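PDB 6KXD: ketosynthase from Streptomyces sp. MSC090213JE08, which forms part of the ishigamide ketosynthase/chain length factor of a highly reducing type II polyketide synthase, and probably has a role in 3-oxoacyl-[acyl-carrier-protein] synthesis. Local coordinates for residues V252-T257 against R278-D283; T270-R275 against V366-L371; G285-A290 against G352-V357. All blocks are in the same frame, centred on the assembly; numbering follows the deposited sequence.

Interaction 1: residues V252-T257 against R278-D283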
loop_
_atom_site.group_PDB
_atom_site.type_symbol
_atom_site.label_atom_id
_atom_site.label_comp_id
_atom_site.label_asym_id
_atom_site.label_seq_id
_atom_site.Cartn_x
_atom_site.Cartn_y
_atom_site.Cartn_z
ATOM N N VAL B 252 16.314 -9.840 -11.844
ATOM C CA VAL B 252 16.126 -8.469 -11.446
ATOM C C VAL B 252 17.420 -7.978 -10.793
ATOM O O VAL B 252 17.728 -8.326 -9.665
ATOM C CB VAL B 252 14.927 -8.303 -10.494
ATOM C CG1 VAL B 252 14.778 -6.849 -10.108
ATOM C CG2 VAL B 252 13.631 -8.845 -11.078
ATOM N N LEU B 253 18.196 -7.191 -11.549
ATOM C CA LEU B 253 19.487 -6.720 -11.126
ATOM C C LEU B 253 19.364 -5.495 -10.219
ATOM O O LEU B 253 20.167 -5.280 -9.339
ATOM C CB LEU B 253 20.301 -6.389 -12.379
ATOM C CG LEU B 253 20.578 -7.557 -13.311
ATOM C CD1 LEU B 253 21.699 -7.171 -14.252
ATOM C CD2 LEU B 253 20.948 -8.814 -12.549
ATOM N N SER B 254 18.429 -4.604 -10.515
ATOM C CA SER B 254 18.244 -3.456 -9.686
ATOM C C SER B 254 16.862 -2.851 -9.962
ATOM O O SER B 254 16.287 -3.001 -11.030
ATOM C CB SER B 254 19.287 -2.421 -9.936
ATOM O OG SER B 254 19.131 -1.954 -11.248
ATOM N N VAL B 255 16.356 -2.214 -8.925
ATOM C CA VAL B 255 15.174 -1.377 -9.002
ATOM C C VAL B 255 15.488 -0.138 -8.190
ATOM O O VAL B 255 15.850 -0.207 -7.012
ATOM C CB VAL B 255 13.921 -2.079 -8.456
ATOM C CG1 VAL B 255 12.727 -1.139 -8.468
ATOM C CG2 VAL B 255 13.623 -3.343 -9.204
ATOM N N GLU B 256 15.401 1.005 -8.861
ATOM C CA GLU B 256 15.713 2.227 -8.251
ATOM C C GLU B 256 14.524 3.165 -8.467
ATOM O O GLU B 256 13.771 3.045 -9.445
ATOM C CB GLU B 256 17.009 2.819 -8.828
ATOM C CG GLU B 256 18.259 2.050 -8.430
ATOM C CD GLU B 256 18.578 2.011 -6.933
ATOM O OE1 GLU B 256 18.919 0.919 -6.430
ATOM O OE2 GLU B 256 18.495 3.074 -6.294
ATOM N N THR B 257 14.398 4.079 -7.518
ATOM C CA THR B 257 13.306 5.005 -7.501
ATOM C C THR B 257 13.800 6.365 -7.057
ATOM O O THR B 257 14.789 6.495 -6.331
ATOM C CB THR B 257 12.208 4.595 -6.512
ATOM O OG1 THR B 257 12.850 4.537 -5.245
ATOM C CG2 THR B 257 11.554 3.260 -6.781
ATOM N N ARG B 278 24.149 1.598 -12.705
ATOM C CA ARG B 278 25.317 1.459 -11.814
ATOM C C ARG B 278 25.097 0.274 -10.862
ATOM O O ARG B 278 25.933 -0.660 -10.775
ATOM C CB ARG B 278 25.575 2.777 -11.072
ATOM C CG ARG B 278 26.594 2.668 -9.944
ATOM C CD ARG B 278 27.199 3.999 -9.525
ATOM N NE ARG B 278 26.258 5.115 -9.622
ATOM C CZ ARG B 278 25.552 5.616 -8.608
ATOM N NH1 ARG B 278 25.614 5.062 -7.407
ATOM N NH2 ARG B 278 24.786 6.676 -8.807
ATOM N N ARG B 279 23.954 0.257 -10.179
ATOM C CA ARG B 279 23.700 -0.756 -9.144
ATOM C C ARG B 279 23.597 -2.160 -9.745
ATOM O O ARG B 279 23.907 -3.136 -9.103
ATOM C CB ARG B 279 22.476 -0.376 -8.309
ATOM C CG ARG B 279 22.743 0.790 -7.360
ATOM C CD ARG B 279 21.879 0.777 -6.112
ATOM N NE ARG B 279 22.569 0.326 -4.906
ATOM C CZ ARG B 279 21.957 -0.075 -3.788
ATOM N NH1 ARG B 279 20.645 -0.240 -3.770
ATOM N NH2 ARG B 279 22.655 -0.304 -2.687
ATOM N N ALA B 280 23.142 -2.260 -10.985
ATOM C CA ALA B 280 23.110 -3.501 -11.700
ATOM C C ALA B 280 24.519 -3.916 -12.162
ATOM O O ALA B 280 24.711 -5.059 -12.596
ATOM C CB ALA B 280 22.187 -3.348 -12.875
ATOM N N GLY B 281 25.462 -2.976 -12.144
ATOM C CA GLY B 281 26.838 -3.179 -12.626
ATOM C C GLY B 281 26.896 -3.267 -14.138
ATOM O O GLY B 281 27.711 -4.001 -14.703
ATOM N N VAL B 282 26.033 -2.522 -14.821
ATOM C CA VAL B 282 26.068 -2.549 -16.244
ATOM C C VAL B 282 26.160 -1.128 -16.768
ATOM O O VAL B 282 25.810 -0.168 -16.116
ATOM C CB VAL B 282 24.900 -3.321 -16.879
ATOM C CG1 VAL B 282 24.815 -4.727 -16.310
ATOM C CG2 VAL B 282 23.583 -2.590 -16.743
ATOM N N ASP B 283 26.710 -1.060 -17.973
ATOM C CA ASP B 283 26.866 0.158 -18.716
ATOM C C ASP B 283 25.593 0.389 -19.524
ATOM O O ASP B 283 24.953 -0.573 -19.966
ATOM C CB ASP B 283 28.096 0.052 -19.621
ATOM C CG ASP B 283 28.526 1.404 -20.140
ATOM O OD1 ASP B 283 29.228 2.110 -19.380
ATOM O OD2 ASP B 283 28.089 1.770 -21.270
#
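Glu256 and Arg279 carry the polar half of this contact, where the last turn of helix 265-280 packs back on the preceding strand 250-259 in the C-terminal half of the thiolase-type fold, while Leu253 and Ala280 carry the apolar half. The salt bridge runs from Arg279 NH1 to Glu256 OE1 over 3.4 Å; the N-H points almost straight at the oxygen (166°), but the length makes the bond weak. OE1 approaches the guanidinium at its edge, near its plane, while the carboxylate itself is turned 89° to that plane. A bend at chi2 of Glu256 (-63°) sets CD at 3.6 Å from Arg279 CD, and OE1 comes within 3.0 Å of the same methylene, a tight approach. The two side chains cross at about a right angle, OE1 meeting CD as well as NH1.

Ser254 points its CB toward the helix, yet its hydroxyl finds its strongest partner outside the two segments, in a hydrogen bond with Ala276 O, one turn before Ala280 in the helix. Ser254 OG also lies 3.7 Å from Ala280 CB, which packs against Leu253 CB at 3.6 Å. Farther out, Leu253 CD1 only grazes Val282 CG1, 4.5 Å away.

The helix terminates in a Schellman motif: Gly281, with positive phi, returns its N-H to Arg278 O at 2.7 Å. On the strand side, Leu253 and Ser254 both face Val370, a classic beta bulge. Arg279 also packs against Glu188 of the neighbouring ketosynthase chain, and Glu256 against Gln104 there, placing the charged pair beside the subunit interface. The chemistry is therefore divided: methyl and methylene packing plus a serine hydroxyl bonded into the helix hold the junction, and the long, single-oxygen salt bridge probably adds a modest electrostatic attraction.

Interaction 2: residues T270-R275 against V366-L371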
loop_
_atom_site.group_PDB
_atom_site.type_symbol
_atom_site.label_atom_id
_atom_site.label_comp_id
_atom_site.label_asym_id
_atom_site.label_seq_id
_atom_site.Cartn_x
_atom_site.Cartn_y
_atom_site.Cartn_z
ATOM N N THR B 270 16.635 10.302 -15.788
ATOM C CA THR B 270 18.081 10.143 -16.054
ATOM C C THR B 270 18.828 9.696 -14.804
ATOM O O THR B 270 19.554 8.710 -14.866
ATOM C CB THR B 270 18.689 11.416 -16.651
ATOM O OG1 THR B 270 17.973 11.662 -17.861
ATOM C CG2 THR B 270 20.182 11.279 -16.874
ATOM N N ALA B 271 18.588 10.351 -13.666
ATOM C CA ALA B 271 19.303 10.055 -12.462
ATOM C C ALA B 271 18.928 8.668 -11.969
ATOM O O ALA B 271 19.764 7.909 -11.539
ATOM C CB ALA B 271 19.044 11.086 -11.391
ATOM N N CYS B 272 17.627 8.368 -12.032
ATOM C CA CYS B 272 17.138 7.108 -11.591
ATOM C C CYS B 272 17.725 5.951 -12.410
ATOM O O CYS B 272 18.184 4.970 -11.848
ATOM C CB CYS B 272 15.620 7.106 -11.698
ATOM S SG CYS B 272 14.911 5.773 -10.711
ATOM N N ALA B 273 17.719 6.098 -13.738
ATOM C CA ALA B 273 18.207 5.077 -14.669
ATOM C C ALA B 273 19.711 4.886 -14.454
ATOM O O ALA B 273 20.205 3.781 -14.348
ATOM C CB ALA B 273 17.895 5.456 -16.080
ATOM N N ARG B 274 20.433 5.991 -14.304
ATOM C CA ARG B 274 21.907 5.859 -14.163
ATOM C C ARG B 274 22.255 5.129 -12.874
ATOM O O ARG B 274 23.140 4.249 -12.868
ATOM C CB ARG B 274 22.588 7.227 -14.191
ATOM C CG ARG B 274 22.655 7.769 -15.599
ATOM C CD ARG B 274 23.604 8.945 -15.730
ATOM N NE ARG B 274 23.420 9.513 -17.055
ATOM C CZ ARG B 274 23.832 8.972 -18.203
ATOM N NH1 ARG B 274 24.675 7.951 -18.232
ATOM N NH2 ARG B 274 23.387 9.478 -19.339
ATOM N N ARG B 275 21.509 5.425 -11.795
ATOM C CA ARG B 275 21.678 4.742 -10.558
ATOM C C ARG B 275 21.318 3.261 -10.738
ATOM O O ARG B 275 22.051 2.430 -10.271
ATOM C CB ARG B 275 20.843 5.347 -9.423
ATOM C CG ARG B 275 21.214 4.846 -8.032
ATOM C CD ARG B 275 20.551 5.665 -6.918
ATOM N NE ARG B 275 21.500 6.207 -5.936
ATOM C CZ ARG B 275 22.133 7.387 -6.036
ATOM N NH1 ARG B 275 21.938 8.177 -7.080
ATOM N NH2 ARG B 275 22.969 7.778 -5.088
ATOM N N VAL B 366 9.376 8.336 -9.831
ATOM C CA VAL B 366 10.048 7.757 -10.928
ATOM C C VAL B 366 10.655 6.424 -10.469
ATOM O O VAL B 366 11.101 6.273 -9.339
ATOM C CB VAL B 366 11.124 8.729 -11.455
ATOM C CG1 VAL B 366 11.953 8.078 -12.541
ATOM C CG2 VAL B 366 10.471 10.031 -11.949
ATOM N N ALA B 367 10.578 5.419 -11.327
ATOM C CA ALA B 367 11.219 4.139 -11.001
ATOM C C ALA B 367 11.795 3.513 -12.274
ATOM O O ALA B 367 11.259 3.645 -13.400
ATOM C CB ALA B 367 10.235 3.246 -10.309
ATOM N N VAL B 368 12.906 2.785 -12.069
ATOM C CA VAL B 368 13.580 2.136 -13.101
ATOM C C VAL B 368 13.970 0.751 -12.612
ATOM O O VAL B 368 14.414 0.629 -11.491
ATOM C CB VAL B 368 14.823 2.924 -13.543
ATOM C CG1 VAL B 368 15.643 2.121 -14.536
ATOM C CG2 VAL B 368 14.456 4.275 -14.123
ATOM N N ALA B 369 13.773 -0.253 -13.473
ATOM C CA ALA B 369 14.296 -1.569 -13.193
ATOM C C ALA B 369 15.237 -1.990 -14.316
ATOM O O ALA B 369 14.929 -1.832 -15.508
ATOM C CB ALA B 369 13.208 -2.596 -12.992
ATOM N N VAL B 370 16.317 -2.664 -13.905
ATOM C CA VAL B 370 17.282 -3.263 -14.848
ATOM C C VAL B 370 17.218 -4.784 -14.701
ATOM O O VAL B 370 17.288 -5.314 -13.586
ATOM C CB VAL B 370 18.692 -2.714 -14.594
ATOM C CG1 VAL B 370 19.729 -3.348 -15.503
ATOM C CG2 VAL B 370 18.714 -1.214 -14.752
ATOM N N LEU B 371 16.944 -5.455 -15.814
ATOM C CA LEU B 371 16.795 -6.927 -15.828
ATOM C C LEU B 371 17.901 -7.513 -16.696
ATOM O O LEU B 371 18.315 -6.895 -17.661
ATOM C CB LEU B 371 15.475 -7.310 -16.464
ATOM C CG LEU B 371 14.235 -6.622 -15.878
ATOM C CD1 LEU B 371 13.004 -7.020 -16.670
ATOM C CD2 LEU B 371 14.053 -6.975 -14.428
#
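Cys272 and Val368 meet at the centre of a buried apolar contact in which helix 265-280 lies over strand 365-373. The segment axes approach to 7.6 Å and run at only 26° to each other, so the helix follows the strand on one face of the sheet, as in the layered alpha/beta architecture of the thiolase fold.

Between side chains, Cys272 SG lies 3.8 Å from Val368 CG2, and Cys272 CB touches Val366 CG1 at 3.9 Å. Val366 and Val368 both turn CB toward the helix, with Ala367 between them pointing away, and the cysteine sits between the valines. Its SG is anti to the backbone N (chi1 -163°), which carries the sulfur toward the strand. Ala273 CB adds a looser touch to Val368 CG2 at 4.1 Å.

A second group joins side chain to backbone. The two methyls of Val368 press on the main chain at Ala273 from the same side: CG2 stands 3.8 Å from Ala273 N and CG1 3.9 Å from Ala273 CA. In the other direction Cys272 SG reaches the strand backbone, 4.0 Å from Ala367 CA. With just a methyl and a thiol on the helix side, the two backbones can come this close.

No hydrogen bond crosses between the segments; in the helix Arg274 N bonds Thr270 O and Arg275 N bonds Ala271 O. Strand 365-373 runs antiparallel between 250-259 and 354-360, bonding through Val368 to Glu256 and through Ala369 to Val357. Val368 also packs on Leu356 and Cys358, and Ala273 on Leu310, so helix 298-310 flanks helix 265-280 beside this part of the sheet.

Interaction 3: residues G285-A290 against G352-V357; sequences GEVWAA and GRIALV
Strands 287-291 and 354-360 pair in parallel within the C-terminal half of the thiolase-type fold, and the first rungs of that ladder are set where the chain turns a corner at Trp288. Ile354 O accepts two successive amides: Trp288 N at 2.7 Å, tilted 20° from the carbonyl plane, and Ala289 N in that plane at 3.3 Å. Leu356 N then bonds Ala289 O at 2.8 Å. Ile354 N, by contrast, is buried without a partner in the model.

The pair is the parallel part of a run ordered 287-291, 354-360, 365-373, 250-259, in which 365-373 runs against the other three. Ala355 points to the face where Val340 of helix 332-344 packs; Leu356 points to the face of Leu277 in helix 265-280, with Val287 CG1 4.1 Å from its CB.

Just before the strand, Arg353 crosses the indole of Trp288 at about a right angle. Its CG stands over the five-membered ring, 3.7 Å from the centroid and 15° off the normal, a CH-pi contact. Trp288 CD1, 3.5 Å from Arg353 NH1, stands over one guanidinium face, offset toward its rim, the two planes 51° apart. Arg318 makes a cation-pi contact with the same tryptophan.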
loop_
_atom_site.group_PDB
_atom_site.type_symbol
_atom_site.label_atom_id
_atom_site.label_comp_id
_atom_site.label_asym_id
_atom_site.label_seq_id
_atom_site.Cartn_x
_atom_site.Cartn_y
_atom_site.Cartn_z
ATOM N N GLY B 285 25.295 1.374 -22.546
ATOM C CA GLY B 285 25.485 0.767 -23.845
ATOM C C GLY B 285 25.104 -0.703 -23.879
ATOM O O GLY B 285 24.866 -1.227 -24.911
ATOM N N GLU B 286 25.032 -1.362 -22.731
ATOM C CA GLU B 286 24.673 -2.783 -22.721
ATOM C C GLU B 286 23.153 -2.980 -22.830
ATOM O O GLU B 286 22.674 -4.098 -23.047
ATOM C CB GLU B 286 25.101 -3.427 -21.412
ATOM C CG GLU B 286 26.601 -3.522 -21.214
ATOM C CD GLU B 286 26.871 -4.254 -19.914
ATOM O OE1 GLU B 286 27.586 -3.696 -19.052
ATOM O OE2 GLU B 286 26.314 -5.368 -19.757
ATOM N N VAL B 287 22.377 -1.907 -22.675
ATOM C CA VAL B 287 20.925 -2.053 -22.685
ATOM C C VAL B 287 20.470 -2.464 -24.070
ATOM O O VAL B 287 20.738 -1.796 -25.061
ATOM C CB VAL B 287 20.197 -0.769 -22.239
ATOM C CG1 VAL B 287 18.693 -0.959 -22.352
ATOM C CG2 VAL B 287 20.628 -0.374 -20.847
ATOM N N TRP B 288 19.749 -3.591 -24.117
ATOM C CA TRP B 288 19.309 -4.197 -25.337
ATOM C C TRP B 288 17.847 -3.861 -25.596
ATOM O O TRP B 288 17.422 -3.745 -26.757
ATOM C CB TRP B 288 19.570 -5.708 -25.246
ATOM C CG TRP B 288 19.039 -6.552 -26.364
ATOM C CD1 TRP B 288 19.644 -6.840 -27.557
ATOM C CD2 TRP B 288 17.792 -7.259 -26.363
ATOM N NE1 TRP B 288 18.840 -7.663 -28.302
ATOM C CE2 TRP B 288 17.697 -7.929 -27.602
ATOM C CE3 TRP B 288 16.746 -7.377 -25.433
ATOM C CZ2 TRP B 288 16.600 -8.721 -27.924
ATOM C CZ3 TRP B 288 15.650 -8.141 -25.770
ATOM C CH2 TRP B 288 15.588 -8.803 -26.996
ATOM N N ALA B 289 17.085 -3.708 -24.505
ATOM C CA ALA B 289 15.689 -3.295 -24.601
ATOM C C ALA B 289 15.402 -2.294 -23.491
ATOM O O ALA B 289 15.775 -2.530 -22.331
ATOM C CB ALA B 289 14.759 -4.493 -24.504
ATOM N N ALA B 290 14.849 -1.150 -23.886
ATOM C CA ALA B 290 14.443 -0.131 -22.958
ATOM C C ALA B 290 12.980 0.203 -23.226
ATOM O O ALA B 290 12.606 0.547 -24.340
ATOM C CB ALA B 290 15.298 1.094 -23.107
ATOM N N GLY B 352 20.916 -13.398 -22.077
ATOM C CA GLY B 352 21.904 -12.646 -21.316
ATOM C C GLY B 352 21.838 -11.143 -21.526
ATOM O O GLY B 352 22.703 -10.458 -21.014
ATOM N N ARG B 353 20.824 -10.635 -22.266
ATOM C CA ARG B 353 20.817 -9.221 -22.602
ATOM C C ARG B 353 20.209 -8.415 -21.447
ATOM O O ARG B 353 19.388 -8.892 -20.722
ATOM C CB ARG B 353 20.036 -8.967 -23.891
ATOM C CG ARG B 353 20.687 -9.542 -25.141
ATOM C CD ARG B 353 22.065 -8.976 -25.426
ATOM N NE ARG B 353 22.550 -9.638 -26.638
ATOM C CZ ARG B 353 22.643 -9.083 -27.842
ATOM N NH1 ARG B 353 23.002 -7.817 -27.960
ATOM N NH2 ARG B 353 22.369 -9.804 -28.923
ATOM N N ILE B 354 20.588 -7.140 -21.352
ATOM C CA ILE B 354 20.054 -6.241 -20.358
ATOM C C ILE B 354 18.803 -5.539 -20.890
ATOM O O ILE B 354 18.720 -5.059 -22.041
ATOM C CB ILE B 354 21.120 -5.219 -19.914
ATOM C CG1 ILE B 354 22.287 -5.887 -19.201
ATOM C CG2 ILE B 354 20.503 -4.136 -19.027
ATOM C CD1 ILE B 354 21.908 -6.462 -17.858
ATOM N N ALA B 355 17.793 -5.444 -20.019
ATOM C CA ALA B 355 16.645 -4.661 -20.292
ATOM C C ALA B 355 16.430 -3.664 -19.146
ATOM O O ALA B 355 16.713 -3.889 -18.006
ATOM C CB ALA B 355 15.431 -5.535 -20.477
ATOM N N LEU B 356 15.899 -2.525 -19.522
ATOM C CA LEU B 356 15.611 -1.430 -18.618
ATOM C C LEU B 356 14.143 -1.060 -18.812
ATOM O O LEU B 356 13.702 -0.854 -19.959
ATOM C CB LEU B 356 16.483 -0.226 -18.967
ATOM C CG LEU B 356 16.436 0.951 -18.004
ATOM C CD1 LEU B 356 17.763 1.682 -18.005
ATOM C CD2 LEU B 356 15.352 1.926 -18.420
ATOM N N VAL B 357 13.411 -0.956 -17.707
ATOM C CA VAL B 357 12.021 -0.487 -17.751
ATOM C C VAL B 357 11.945 0.747 -16.852
ATOM O O VAL B 357 12.581 0.807 -15.853
ATOM C CB VAL B 357 11.010 -1.569 -17.343
ATOM C CG1 VAL B 357 11.166 -2.794 -18.206
ATOM C CG2 VAL B 357 11.073 -1.927 -15.883
#

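From the N terminus, strand 250-259 leads into helix 265-280, and interaction 1 closes this short loop when the helix end returns to the strand. Interaction 2 begins within that helix, before interaction 1 has closed, so the two cross; its loop ends some ninety residues later at strand 365-373. Interaction 3 opens and closes within that span, after interaction 1 is complete, pairing 287-291 with 354-360. The sheet unites all three: Ser254 O lies 2.9 Å from Val370 N, and Leu371 N 2.7 Å from Ala355 O, both probable hydrogen bonds. Ile354 CD1 packs against Leu253 and Val282, joining interactions 1 and 3 directly.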